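Local coordinates for Phenylalanine/tyrosine ammonia-lyase (PDB 1Y2M), which catalyses the non-oxidative deamination of L-phenylalanine and L-tyrosine to trans-cinnamate and p-coumarate, working as a homotetramer, at residues B[72-75]-B[79-82]; B[222-225]-B[230-233]; B[245-250]-B[255-260]. All coordinates share one frame; numbering follows the deposited sequence.

Interaction 1. Residues B[72-75]-B[79-82]; sequences VVSA and GRPV
Ser74 is the first residue of 72-75 to meet the segment 79-82, and it does so with both backbone and side chain. Its carbonyl O accepts a weak hydrogen bond, 3.4 Å long, from Arg80 N, tying the last part of the helix to the chain that leaves it. Its hydroxyl lies between the backbone N and the carbonyl carbon (chi1 64°), which brings OG within hydrogen-bonding distance of Asp71 O one turn back and turns it to the arginine. Arg80 NH1 donates to Ser74 OG at 3.0 Å in a nearly straight bond, with OG at the edge of the guanidinium and in its plane. The arginine reaches there fully extended, and its CD rests 3.3 Å from Ser74 OG. The same NH1 also makes a salt bridge with Asp71 OD1, while NE donates to Ser58 O. Helix 69-77 is the connection of a beta-alpha-beta crossover between parallel strands 60-62 and 82-84, and Gly79, at positive phi (64°), lies in the short turn between helix and second strand. A leucine in place of Arg80 would probably leave Ser74 OG without its NH1 donor and strip Asp71 of this charge partner and Ser58 O of the NE bond. Ala75 comes next: its CA lies 4.1 Å from Arg80 CB, and its CB packs at 3.7 Å against CG2 of Val82, the first residue of strand 82-84. Ala75 O turns elsewhere and accepts a hydrogen bond from Arg166.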
loop_
_atom_site.group_PDB
_atom_site.type_symbol
_atom_site.label_atom_id
_atom_site.label_comp_id
_atom_site.label_asym_id
_atom_site.label_seq_id
_atom_site.Cartn_x
_atom_site.Cartn_y
_atom_site.Cartn_z
ATOM N N VAL B 72 -3.506 0.200 32.636
ATOM C CA VAL B 72 -4.131 1.175 31.715
ATOM C C VAL B 72 -5.484 0.657 31.232
ATOM O O VAL B 72 -6.512 1.354 31.289
ATOM C CB VAL B 72 -3.213 1.520 30.523
ATOM C CG1 VAL B 72 -3.990 2.267 29.444
ATOM C CG2 VAL B 72 -1.957 2.309 30.970
ATOM N N VAL B 73 -5.489 -0.597 30.801
ATOM C CA VAL B 73 -6.742 -1.205 30.318
ATOM C C VAL B 73 -7.776 -1.250 31.461
ATOM O O VAL B 73 -8.946 -0.963 31.248
ATOM C CB VAL B 73 -6.507 -2.609 29.769
ATOM C CG1 VAL B 73 -7.870 -3.278 29.380
ATOM C CG2 VAL B 73 -5.608 -2.559 28.549
ATOM N N SER B 74 -7.356 -1.590 32.675
ATOM C CA SER B 74 -8.320 -1.615 33.803
ATOM C C SER B 74 -8.981 -0.273 34.050
ATOM O O SER B 74 -10.190 -0.188 34.305
ATOM C CB SER B 74 -7.695 -2.135 35.086
ATOM O OG SER B 74 -6.643 -1.314 35.591
ATOM N N ALA B 75 -8.200 0.807 33.954
ATOM C CA ALA B 75 -8.749 2.164 34.168
ATOM C C ALA B 75 -9.610 2.573 32.969
ATOM O O ALA B 75 -10.666 3.151 33.139
ATOM C CB ALA B 75 -7.617 3.133 34.334
ATOM N N GLY B 79 -13.497 0.649 34.678
ATOM C CA GLY B 79 -13.905 1.594 35.703
ATOM C C GLY B 79 -13.087 1.616 36.975
ATOM O O GLY B 79 -13.557 2.094 38.012
ATOM N N ARG B 80 -11.850 1.155 36.913
ATOM C CA ARG B 80 -11.015 1.141 38.090
ATOM C C ARG B 80 -10.733 2.531 38.592
ATOM O O ARG B 80 -10.424 3.410 37.773
ATOM C CB ARG B 80 -9.676 0.531 37.770
ATOM C CG ARG B 80 -8.823 0.309 39.008
ATOM C CD ARG B 80 -7.617 -0.396 38.558
ATOM N NE ARG B 80 -6.690 -0.713 39.644
ATOM C CZ ARG B 80 -5.478 -1.192 39.411
ATOM N NH1 ARG B 80 -5.092 -1.458 38.148
ATOM N NH2 ARG B 80 -4.666 -1.425 40.425
ATOM N N PRO B 81 -10.846 2.757 39.910
ATOM C CA PRO B 81 -10.542 4.091 40.430
ATOM C C PRO B 81 -9.072 4.429 40.208
ATOM O O PRO B 81 -8.233 3.538 40.263
ATOM C CB PRO B 81 -10.805 3.966 41.926
ATOM C CG PRO B 81 -11.678 2.805 42.072
ATOM C CD PRO B 81 -11.297 1.857 40.978
ATOM N N VAL B 82 -8.760 5.702 40.019
ATOM C CA VAL B 82 -7.403 6.140 39.717
ATOM C C VAL B 82 -7.105 7.343 40.604
ATOM O O VAL B 82 -7.959 8.230 40.769
ATOM C CB VAL B 82 -7.252 6.508 38.217
ATOM C CG1 VAL B 82 -5.885 7.084 37.907
ATOM C CG2 VAL B 82 -7.555 5.329 37.349
#

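Interaction 2. Residues B[222-225]-B[230-233]; sequences AAAI and DSKV
Ala224 and Ser231 bring the last turn of helix 215-225 against the start of strand 232-237, which is the middle strand of a three-stranded antiparallel sheet and forms a hairpin with strand 240-245. A short loop joins the helix end to the strand.

The Ser231 side chain carries most of the contact. Its CB points to the helix and lies 3.9 Å from Ala223 O and 4.4 Å from Ala223 CB, so the serine starts out beside the last turn of the helix. With OG anti to the backbone N (chi1 161°), the hydroxyl is carried on to Ala224. There OG approaches Ala224 CA at 3.1 Å and Ala224 CB at 3.3 Å, a tight fit of an oxygen against carbon. The amide of Ala224 is also near, its N 3.5 Å from Ser231 OG, yet the geometry is too poor for a hydrogen bond, and the meeting is therefore one of close packing, which the small alanine permits.

Val233 pairs with Leu244 of strand 240-245 and Lys232 with Ile202, just past strand 200-201, while Ser231 bonds through its backbone to Ala246 at the start of helix 246-252. Asp230 faces a second subunit, where its OD2 bonds to Ser693 OG and Thr690 N of that chain, and it makes a long salt bridge with Lys232.

Two residues beyond the serine, Val233 adds a purely apolar touch to the same alanine: its CG1 stands 3.9 Å from Ala224 CB.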
loop_
_atom_site.group_PDB
_atom_site.type_symbol
_atom_site.label_atom_id
_atom_site.label_comp_id
_atom_site.label_asym_id
_atom_site.label_seq_id
_atom_site.Cartn_x
_atom_site.Cartn_y
_atom_site.Cartn_z
ATOM N N ALA B 222 -8.207 19.139 28.170
ATOM C CA ALA B 222 -7.867 20.295 28.958
ATOM C C ALA B 222 -8.998 21.317 29.036
ATOM O O ALA B 222 -9.278 21.895 30.077
ATOM C CB ALA B 222 -6.638 20.953 28.376
ATOM N N ALA B 223 -9.667 21.531 27.909
ATOM C CA ALA B 223 -10.819 22.428 27.875
ATOM C C ALA B 223 -11.971 21.956 28.796
ATOM O O ALA B 223 -12.646 22.757 29.410
ATOM C CB ALA B 223 -11.298 22.590 26.451
ATOM N N ALA B 224 -12.180 20.640 28.840
ATOM C CA ALA B 224 -13.205 20.064 29.661
ATOM C C ALA B 224 -12.916 20.307 31.154
ATOM O O ALA B 224 -13.801 20.837 31.854
ATOM C CB ALA B 224 -13.401 18.612 29.360
ATOM N N ILE B 225 -11.738 19.939 31.653
ATOM C CA ILE B 225 -11.455 20.158 33.067
ATOM C C ILE B 225 -11.421 21.643 33.456
ATOM O O ILE B 225 -11.579 21.998 34.629
ATOM C CB ILE B 225 -10.163 19.431 33.554
ATOM C CG1 ILE B 225 -8.908 19.910 32.809
ATOM C CG2 ILE B 225 -10.342 17.964 33.420
ATOM C CD1 ILE B 225 -7.612 19.486 33.498
ATOM N N ASP B 230 -17.770 25.801 25.523
ATOM C CA ASP B 230 -18.191 24.967 24.382
ATOM C C ASP B 230 -17.647 23.565 24.499
ATOM O O ASP B 230 -17.647 22.825 23.530
ATOM C CB ASP B 230 -17.708 25.609 23.058
ATOM C CG ASP B 230 -18.389 25.042 21.845
ATOM O OD1 ASP B 230 -19.524 24.536 21.962
ATOM O OD2 ASP B 230 -17.788 25.089 20.753
ATOM N N SER B 231 -17.191 23.176 25.679
ATOM C CA SER B 231 -16.719 21.817 25.916
ATOM C C SER B 231 -17.860 20.887 26.363
ATOM O O SER B 231 -18.643 21.236 27.250
ATOM C CB SER B 231 -15.579 21.842 26.947
ATOM O OG SER B 231 -15.393 20.570 27.512
ATOM N N LYS B 232 -17.951 19.719 25.715
ATOM C CA LYS B 232 -18.983 18.710 26.018
ATOM C C LYS B 232 -18.355 17.471 26.635
ATOM O O LYS B 232 -17.247 17.077 26.277
ATOM C CB LYS B 232 -19.789 18.338 24.759
ATOM C CG LYS B 232 -19.905 19.446 23.686
ATOM C CD LYS B 232 -21.036 20.397 23.850
ATOM C CE LYS B 232 -21.124 21.305 22.582
ATOM N NZ LYS B 232 -22.467 22.031 22.437
ATOM N N VAL B 233 -19.088 16.830 27.547
ATOM C CA VAL B 233 -18.617 15.619 28.202
ATOM C C VAL B 233 -19.740 14.620 28.295
ATOM O O VAL B 233 -20.902 14.984 28.259
ATOM C CB VAL B 233 -18.050 15.932 29.628
ATOM C CG1 VAL B 233 -16.910 16.942 29.527
ATOM C CG2 VAL B 233 -19.190 16.435 30.538
#

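Interaction 3. Residues B[245-250]-B[255-260]; sequences YAREAM and LEPVVL
Leu255 N donates a nearly straight hydrogen bond of 2.8 Å to Met250 O, tilted 34° from the carbonyl plane, so that the chain leaving helix 246-252 is tied back to its last turn. The bond spans six residues and closes the end of the helix over the turn. This N-capped helix directly follows strand 240-245. At its other end Tyr245 is the N-cap, and its backbone N bonds to Glu248 OE1 three residues on, the half of a capping box in which the N3 side chain accepts from the N-cap N-H; OE1 is met from above the carboxylate plane.

Met250, deposited as selenomethionine, carries the apolar part. Its CB lies 4.0 Å from Leu255 CB, and the two side chains cross at about a right angle. Farther along, SE rests 3.9 Å from Pro257 CA, and a bend at chi3 (-79°) puts CE over to the proline ring, 3.7 Å from Pro257 CG. Phe194 of helix 185-197 also packs on this methionine, and Leu255 reaches Asn193 and His197 of the same helix, so the turn is seated on that helix.

Arg247 meets the proline from the exposed surface. Its chain runs extended from CG to NE, and NE bonds to Gly227 O, which helps to place the guanidinium. Pro257 CG sits over one face of that flat group, offset toward its rim. Pro257 CG is thus touched both by Met250 CE and by Arg247 NH1, the latter at 3.6 Å.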
loop_
_atom_site.group_PDB
_atom_site.type_symbol
_atom_site.label_atom_id
_atom_site.label_comp_id
_atom_site.label_asym_id
_atom_site.label_seq_id
_atom_site.Cartn_x
_atom_site.Cartn_y
_atom_site.Cartn_z
ATOM N N TYR B 245 -22.635 20.118 28.783
ATOM C CA TYR B 245 -21.511 21.021 28.868
ATOM C C TYR B 245 -20.665 20.642 30.070
ATOM O O TYR B 245 -21.182 20.172 31.107
ATOM C CB TYR B 245 -21.954 22.471 28.925
ATOM C CG TYR B 245 -22.436 22.918 27.586
ATOM C CD1 TYR B 245 -21.529 23.296 26.587
ATOM C CD2 TYR B 245 -23.803 22.936 27.293
ATOM C CE1 TYR B 245 -22.000 23.663 25.291
ATOM C CE2 TYR B 245 -24.272 23.305 26.038
ATOM C CZ TYR B 245 -23.381 23.685 25.053
ATOM O OH TYR B 245 -23.856 24.077 23.800
ATOM N N ALA B 246 -19.353 20.843 29.937
ATOM C CA ALA B 246 -18.418 20.436 30.995
ATOM C C ALA B 246 -18.796 21.044 32.336
ATOM O O ALA B 246 -18.778 20.338 33.341
ATOM C CB ALA B 246 -17.013 20.794 30.664
ATOM N N ARG B 247 -19.127 22.338 32.365
ATOM C CA ARG B 247 -19.526 22.957 33.662
ATOM C C ARG B 247 -20.777 22.365 34.287
ATOM O O ARG B 247 -20.834 22.174 35.482
ATOM C CB ARG B 247 -19.652 24.471 33.519
ATOM C CG ARG B 247 -18.295 25.119 33.391
ATOM C CD ARG B 247 -18.412 26.590 33.326
ATOM N NE ARG B 247 -17.081 27.168 33.292
ATOM C CZ ARG B 247 -16.434 27.686 34.326
ATOM N NH1 ARG B 247 -17.000 27.823 35.525
ATOM N NH2 ARG B 247 -15.214 28.149 34.144
ATOM N N GLU B 248 -21.771 22.021 33.475
ATOM C CA GLU B 248 -22.958 21.324 33.977
ATOM C C GLU B 248 -22.576 19.986 34.608
ATOM O O GLU B 248 -23.041 19.661 35.723
ATOM C CB GLU B 248 -23.963 21.084 32.863
ATOM C CG GLU B 248 -24.483 22.338 32.262
ATOM C CD GLU B 248 -25.324 22.108 31.001
ATOM O OE1 GLU B 248 -25.183 21.089 30.257
ATOM O OE2 GLU B 248 -26.113 23.030 30.710
ATOM N N ALA B 249 -21.745 19.214 33.928
ATOM C CA ALA B 249 -21.367 17.911 34.459
ATOM C C ALA B 249 -20.605 18.078 35.762
ATOM O O ALA B 249 -20.853 17.373 36.742
ATOM C CB ALA B 249 -20.528 17.115 33.443
HETATM N N MSE B 250 -19.683 19.030 35.803
HETATM C CA MSE B 250 -18.890 19.231 36.993
HETATM C C MSE B 250 -19.749 19.627 38.177
HETATM O O MSE B 250 -19.494 19.211 39.318
HETATM C CB MSE B 250 -17.814 20.261 36.750
HETATM C CG MSE B 250 -16.699 19.637 35.921
HETATM SE SE MSE B 250 -15.112 20.758 35.761
HETATM C CE MSE B 250 -15.889 21.977 34.310
ATOM N N LEU B 255 -17.521 19.349 41.333
ATOM C CA LEU B 255 -16.134 19.496 40.932
ATOM C C LEU B 255 -15.910 20.929 40.475
ATOM O O LEU B 255 -16.774 21.517 39.821
ATOM C CB LEU B 255 -15.827 18.537 39.776
ATOM C CG LEU B 255 -16.074 17.057 40.031
ATOM C CD1 LEU B 255 -15.767 16.240 38.779
ATOM C CD2 LEU B 255 -15.228 16.585 41.211
ATOM N N GLU B 256 -14.753 21.479 40.805
ATOM C CA GLU B 256 -14.409 22.833 40.423
ATOM C C GLU B 256 -13.555 22.864 39.163
ATOM O O GLU B 256 -12.539 22.203 39.109
ATOM C CB GLU B 256 -13.606 23.496 41.528
ATOM C CG GLU B 256 -13.149 24.889 41.173
ATOM C CD GLU B 256 -12.712 25.692 42.370
ATOM O OE1 GLU B 256 -13.159 25.363 43.485
ATOM O OE2 GLU B 256 -11.930 26.648 42.184
ATOM N N PRO B 257 -13.953 23.675 38.157
ATOM C CA PRO B 257 -13.102 23.925 36.974
ATOM C C PRO B 257 -11.756 24.460 37.397
ATOM O O PRO B 257 -11.690 25.270 38.330
ATOM C CB PRO B 257 -13.853 25.015 36.213
ATOM C CG PRO B 257 -15.277 24.839 36.634
ATOM C CD PRO B 257 -15.251 24.354 38.058
ATOM N N VAL B 258 -10.705 23.993 36.750
ATOM C CA VAL B 258 -9.373 24.552 36.962
ATOM C C VAL B 258 -9.150 25.728 36.038
ATOM O O VAL B 258 -9.757 25.797 34.962
ATOM C CB VAL B 258 -8.243 23.515 36.726
ATOM C CG1 VAL B 258 -8.296 22.439 37.802
ATOM C CG2 VAL B 258 -8.314 22.921 35.386
ATOM N N VAL B 259 -8.317 26.664 36.489
ATOM C CA VAL B 259 -7.855 27.777 35.668
ATOM C C VAL B 259 -6.387 27.515 35.363
ATOM O O VAL B 259 -5.576 27.425 36.307
ATOM C CB VAL B 259 -8.018 29.116 36.422
ATOM C CG1 VAL B 259 -7.433 30.249 35.639
ATOM C CG2 VAL B 259 -9.490 29.337 36.746
ATOM N N LEU B 260 -6.056 27.381 34.076
ATOM C CA LEU B 260 -4.716 26.977 33.668
ATOM C C LEU B 260 -3.740 28.128 33.817
ATOM O O LEU B 260 -4.002 29.269 33.398
ATOM C CB LEU B 260 -4.703 26.452 32.230
ATOM C CG LEU B 260 -5.636 25.258 31.995
ATOM C CD1 LEU B 260 -5.441 24.701 30.603
ATOM C CD2 LEU B 260 -5.437 24.153 33.015
#

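How the interactions relate
Interactions 1 and 2 are buried, whereas interaction 3 lies at the surface with its arginine and proline exposed or partly so. Interaction 1 stands apart, its nearest atoms about 11 Å from interaction 3 and about 12 Å from interaction 2, and it relies on a buried arginine with polar partners. Interactions 2 and 3 touch, joined through strand 232-237 and helix 246-252: Val233 packs on Ala249, Ala224 O lies 3.4 Å from Met250 CE, and Val258 is bonded through its backbone to Ile225. Between those two, alanine-serine packing in the interior gives way to a backbone bond and to packing of a buried methionine on a partly exposed proline. Helix 185-197 contacts both.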